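Local coordinates for protein peptidase S8 and S53, subtilisin, kexin, sedolisin (PDB 4KG7) that is a mycosin serine protease of the subtilase family, associated with the ESX-3 type VII secretion system, and probably cleaves proteins with a charge-relay active site, at residues L130-P138 against D157-A168. Residues are numbered along the deposited sequence; the frame is centred on the assembly and turned at random.
Sequences LISIRQNSP and DAETLARAVVRA
Strand 129-134 and helix 150-170 are the first strand and the helix of a beta-alpha-beta crossover in this subtilisin fold, which returns the chain to the parallel sheet at strand 175-178; here Ile133 and Gln135 meet the helix face made by Asp157, Thr160, Leu161, Ala164 and Ala168. The segment axes run nearly antiparallel, at 161°, and approach to 9.8 Å. Ile133 grips the helix with both branches: CG2 rests on Ala164 CB at 4.0 Å, while CD1 reaches on to Ala168 CB at 3.8 Å. With alanines at both positions, Ile133 CD1 comes to 3.7 Å from Ala164 O. Just past the strand, Gln135 extends CG anti to its backbone N and then bends at chi2, bringing the amide to the helix over Leu161 CB. Its NE2 donates to Thr160 OG1 at 2.9 Å, with the hydroxyl tilted 25° from the amide plane; the N-H...O angle of 141° is far from straight. A bond from NE2 to Asp157 OD1 is weak, and the place of that oxygen is uncertain. Water 1 ties Gln135 and Thr160 together again, donating to Gln135 O at 2.7 Å and hydrogen-bonding Thr160 OG1. Water 2 lies 2.8 Å from Gln135 OE1 and can donate to it, though several acceptors compete for its protons. Asp157 OD2 is hydrogen-bonded to Thr182 OG1, outside the contact, and Arg167 hydrogen-bonds Gly88 O of strand 85-90. The Gln135 side chain lies about 7 Å from that of Asp73, a predicted charge-relay residue, and also touches Ile72 of strand 68-73, where Ala168 meets Ala70; Leu161 and Val165 contact the neighbouring helix 193-205.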
loop_
_atom_site.group_PDB
_atom_site.type_symbol
_atom_site.label_atom_id
_atom_site.label_comp_id
_atom_site.label_asym_id
_atom_site.label_seq_id
_atom_site.Cartn_x
_atom_site.Cartn_y
_atom_site.Cartn_z
ATOM N N LEU A 130 -10.045 -9.006 5.735
ATOM C CA LEU A 130 -8.842 -8.268 5.975
ATOM C C LEU A 130 -8.174 -8.763 7.242
ATOM O O LEU A 130 -8.850 -9.171 8.180
ATOM C CB LEU A 130 -9.178 -6.787 6.194
ATOM C CG LEU A 130 -9.816 -6.111 4.991
ATOM C CD1 LEU A 130 -10.311 -4.730 5.394
ATOM C CD2 LEU A 130 -8.841 -6.046 3.843
ATOM N N ILE A 131 -6.851 -8.743 7.246
ATOM C CA ILE A 131 -6.051 -8.885 8.480
ATOM C C ILE A 131 -5.308 -7.573 8.673
ATOM O O ILE A 131 -4.590 -7.113 7.752
ATOM C CB ILE A 131 -5.023 -10.022 8.378
ATOM C CG1 ILE A 131 -5.713 -11.361 8.173
ATOM C CG2 ILE A 131 -4.170 -10.073 9.639
ATOM C CD1 ILE A 131 -4.768 -12.426 7.671
ATOM N N SER A 132 -5.474 -6.956 9.843
ATOM C CA SER A 132 -4.762 -5.715 10.163
ATOM C C SER A 132 -3.541 -5.964 11.041
ATOM O O SER A 132 -3.665 -6.468 12.145
ATOM C CB SER A 132 -5.658 -4.768 10.928
ATOM O OG SER A 132 -4.924 -3.618 11.251
ATOM N N ILE A 133 -2.375 -5.572 10.536
ATOM C CA ILE A 133 -1.111 -5.637 11.282
ATOM C C ILE A 133 -0.633 -4.197 11.421
ATOM O O ILE A 133 -0.341 -3.525 10.415
ATOM C CB ILE A 133 -0.042 -6.455 10.525
ATOM C CG1 ILE A 133 -0.512 -7.902 10.354
ATOM C CG2 ILE A 133 1.288 -6.433 11.264
ATOM C CD1 ILE A 133 0.368 -8.697 9.404
ATOM N N ARG A 134 -0.582 -3.686 12.638
ATOM C CA ARG A 134 -0.077 -2.338 12.815
ATOM C C ARG A 134 1.446 -2.396 12.838
ATOM O O ARG A 134 2.058 -2.829 13.795
ATOM C CB ARG A 134 -0.591 -1.611 14.081
ATOM C CG ARG A 134 0.022 -0.207 14.176
ATOM C CD ARG A 134 -0.668 0.727 15.138
ATOM N NE ARG A 134 -0.475 0.352 16.529
ATOM C CZ ARG A 134 -0.893 1.081 17.550
ATOM N NH1 ARG A 134 -1.464 2.259 17.342
ATOM N NH2 ARG A 134 -0.699 0.645 18.793
ATOM N N GLN A 135 2.049 -1.943 11.754
ATOM C CA GLN A 135 3.497 -1.980 11.585
ATOM C C GLN A 135 4.170 -0.667 11.885
ATOM O O GLN A 135 5.374 -0.644 12.187
ATOM C CB GLN A 135 3.831 -2.489 10.162
ATOM C CG GLN A 135 5.308 -2.581 9.818
ATOM C CD GLN A 135 5.870 -1.300 9.213
ATOM O OE1 GLN A 135 5.130 -0.470 8.652
ATOM N NE2 GLN A 135 7.177 -1.099 9.349
ATOM N N ASN A 136 3.426 0.428 11.809
ATOM C CA ASN A 136 4.012 1.726 12.130
ATOM C C ASN A 136 3.008 2.762 12.492
ATOM O O ASN A 136 1.815 2.610 12.235
ATOM C CB ASN A 136 4.909 2.235 11.003
ATOM C CG ASN A 136 6.130 3.038 11.531
ATOM O OD1 ASN A 136 6.243 3.490 12.728
ATOM N ND2 ASN A 136 7.091 3.214 10.616
ATOM N N SER A 137 3.480 3.808 13.147
ATOM C CA SER A 137 2.662 4.992 13.430
ATOM C C SER A 137 3.602 6.132 13.718
ATOM O O SER A 137 4.449 5.999 14.593
ATOM C CB SER A 137 1.766 4.790 14.640
ATOM O OG SER A 137 1.223 6.079 15.030
ATOM N N PRO A 138 3.447 7.256 13.005
ATOM C CA PRO A 138 4.242 8.445 13.349
ATOM C C PRO A 138 3.834 9.120 14.633
ATOM O O PRO A 138 4.504 10.098 15.045
ATOM C CB PRO A 138 3.993 9.390 12.182
ATOM C CG PRO A 138 2.747 8.960 11.568
ATOM C CD PRO A 138 2.564 7.490 11.851
ATOM N N ASP A 157 12.205 0.722 10.844
ATOM C CA ASP A 157 11.013 0.475 10.059
ATOM C C ASP A 157 11.161 -0.759 9.174
ATOM O O ASP A 157 10.230 -1.538 8.999
ATOM C CB ASP A 157 10.699 1.678 9.207
ATOM C CG ASP A 157 9.337 1.613 8.654
ATOM O OD1 ASP A 157 8.365 1.775 9.445
ATOM O OD2 ASP A 157 9.219 1.376 7.430
ATOM N N ALA A 158 12.338 -0.930 8.595
ATOM C CA ALA A 158 12.566 -2.111 7.744
ATOM C C ALA A 158 12.511 -3.377 8.587
ATOM O O ALA A 158 12.121 -4.441 8.108
ATOM C CB ALA A 158 13.900 -2.014 7.028
ATOM N N GLU A 159 12.982 -3.278 9.824
ATOM C CA GLU A 159 13.107 -4.440 10.698
ATOM C C GLU A 159 11.714 -4.944 11.043
ATOM O O GLU A 159 11.458 -6.144 10.991
ATOM C CB GLU A 159 13.921 -4.075 11.945
ATOM C CG GLU A 159 14.325 -5.251 12.833
ATOM C CD GLU A 159 13.200 -5.779 13.727
ATOM O OE1 GLU A 159 12.346 -5.001 14.191
ATOM O OE2 GLU A 159 13.225 -6.998 14.004
ATOM N N THR A 160 10.785 -4.054 11.371
ATOM C CA THR A 160 9.425 -4.500 11.644
ATOM C C THR A 160 8.679 -4.860 10.364
ATOM O O THR A 160 7.865 -5.796 10.375
ATOM C CB THR A 160 8.608 -3.457 12.409
ATOM O OG1 THR A 160 8.600 -2.235 11.664
ATOM C CG2 THR A 160 9.189 -3.228 13.782
ATOM N N LEU A 161 8.968 -4.158 9.261
ATOM C CA LEU A 161 8.260 -4.445 8.037
ATOM C C LEU A 161 8.541 -5.907 7.610
ATOM O O LEU A 161 7.626 -6.651 7.199
ATOM C CB LEU A 161 8.672 -3.509 6.905
ATOM C CG LEU A 161 7.971 -3.806 5.572
ATOM C CD1 LEU A 161 6.477 -3.757 5.720
ATOM C CD2 LEU A 161 8.437 -2.813 4.503
ATOM N N ALA A 162 9.808 -6.319 7.724
ATOM C CA ALA A 162 10.177 -7.668 7.281
ATOM C C ALA A 162 9.447 -8.712 8.115
ATOM O O ALA A 162 8.952 -9.715 7.581
ATOM C CB ALA A 162 11.660 -7.870 7.398
ATOM N N ARG A 163 9.405 -8.505 9.431
ATOM C CA ARG A 163 8.679 -9.438 10.277
ATOM C C ARG A 163 7.193 -9.447 9.930
ATOM O O ARG A 163 6.548 -10.506 9.906
ATOM C CB ARG A 163 8.894 -9.111 11.749
ATOM C CG ARG A 163 10.311 -9.422 12.209
ATOM C CD ARG A 163 10.403 -9.344 13.730
ATOM N NE ARG A 163 10.508 -7.982 14.234
ATOM C CZ ARG A 163 9.877 -7.466 15.290
ATOM N NH1 ARG A 163 8.929 -8.111 15.957
ATOM N NH2 ARG A 163 10.182 -6.239 15.666
ATOM N N ALA A 164 6.632 -8.263 9.710
ATOM C CA ALA A 164 5.192 -8.158 9.425
ATOM C C ALA A 164 4.815 -8.857 8.135
ATOM O O ALA A 164 3.725 -9.409 8.018
ATOM C CB ALA A 164 4.775 -6.701 9.376
ATOM N N VAL A 165 5.699 -8.799 7.161
ATOM C CA VAL A 165 5.467 -9.456 5.879
ATOM C C VAL A 165 5.416 -10.968 6.048
ATOM O O VAL A 165 4.531 -11.617 5.527
ATOM C CB VAL A 165 6.523 -9.010 4.834
ATOM C CG1 VAL A 165 6.605 -9.964 3.647
ATOM C CG2 VAL A 165 6.287 -7.568 4.393
ATOM N N VAL A 166 6.377 -11.519 6.783
ATOM C CA VAL A 166 6.370 -12.933 7.103
ATOM C C VAL A 166 5.110 -13.294 7.877
ATOM O O VAL A 166 4.478 -14.306 7.592
ATOM C CB VAL A 166 7.614 -13.311 7.894
ATOM C CG1 VAL A 166 7.467 -14.731 8.423
ATOM C CG2 VAL A 166 8.826 -13.155 6.998
ATOM N N ARG A 167 4.756 -12.487 8.876
ATOM C CA ARG A 167 3.546 -12.757 9.670
ATOM C C ARG A 167 2.286 -12.774 8.798
ATOM O O ARG A 167 1.487 -13.688 8.893
ATOM C CB ARG A 167 3.432 -11.710 10.772
ATOM C CG ARG A 167 2.339 -11.957 11.780
ATOM C CD ARG A 167 2.321 -10.824 12.795
ATOM N NE ARG A 167 1.434 -11.151 13.921
ATOM C CZ ARG A 167 1.723 -11.995 14.924
ATOM N NH1 ARG A 167 2.935 -12.543 15.032
ATOM N NH2 ARG A 167 0.825 -12.221 15.898
ATOM N N ALA A 168 2.158 -11.799 7.908
ATOM C CA ALA A 168 1.013 -11.733 7.008
ATOM C C ALA A 168 0.930 -12.987 6.146
ATOM O O ALA A 168 -0.124 -13.571 5.987
ATOM C CB ALA A 168 1.115 -10.513 6.129
HETATM O O HOH W 1 7.880 0.009 13.028
HETATM O O HOH W 2 6.540 1.669 7.466
#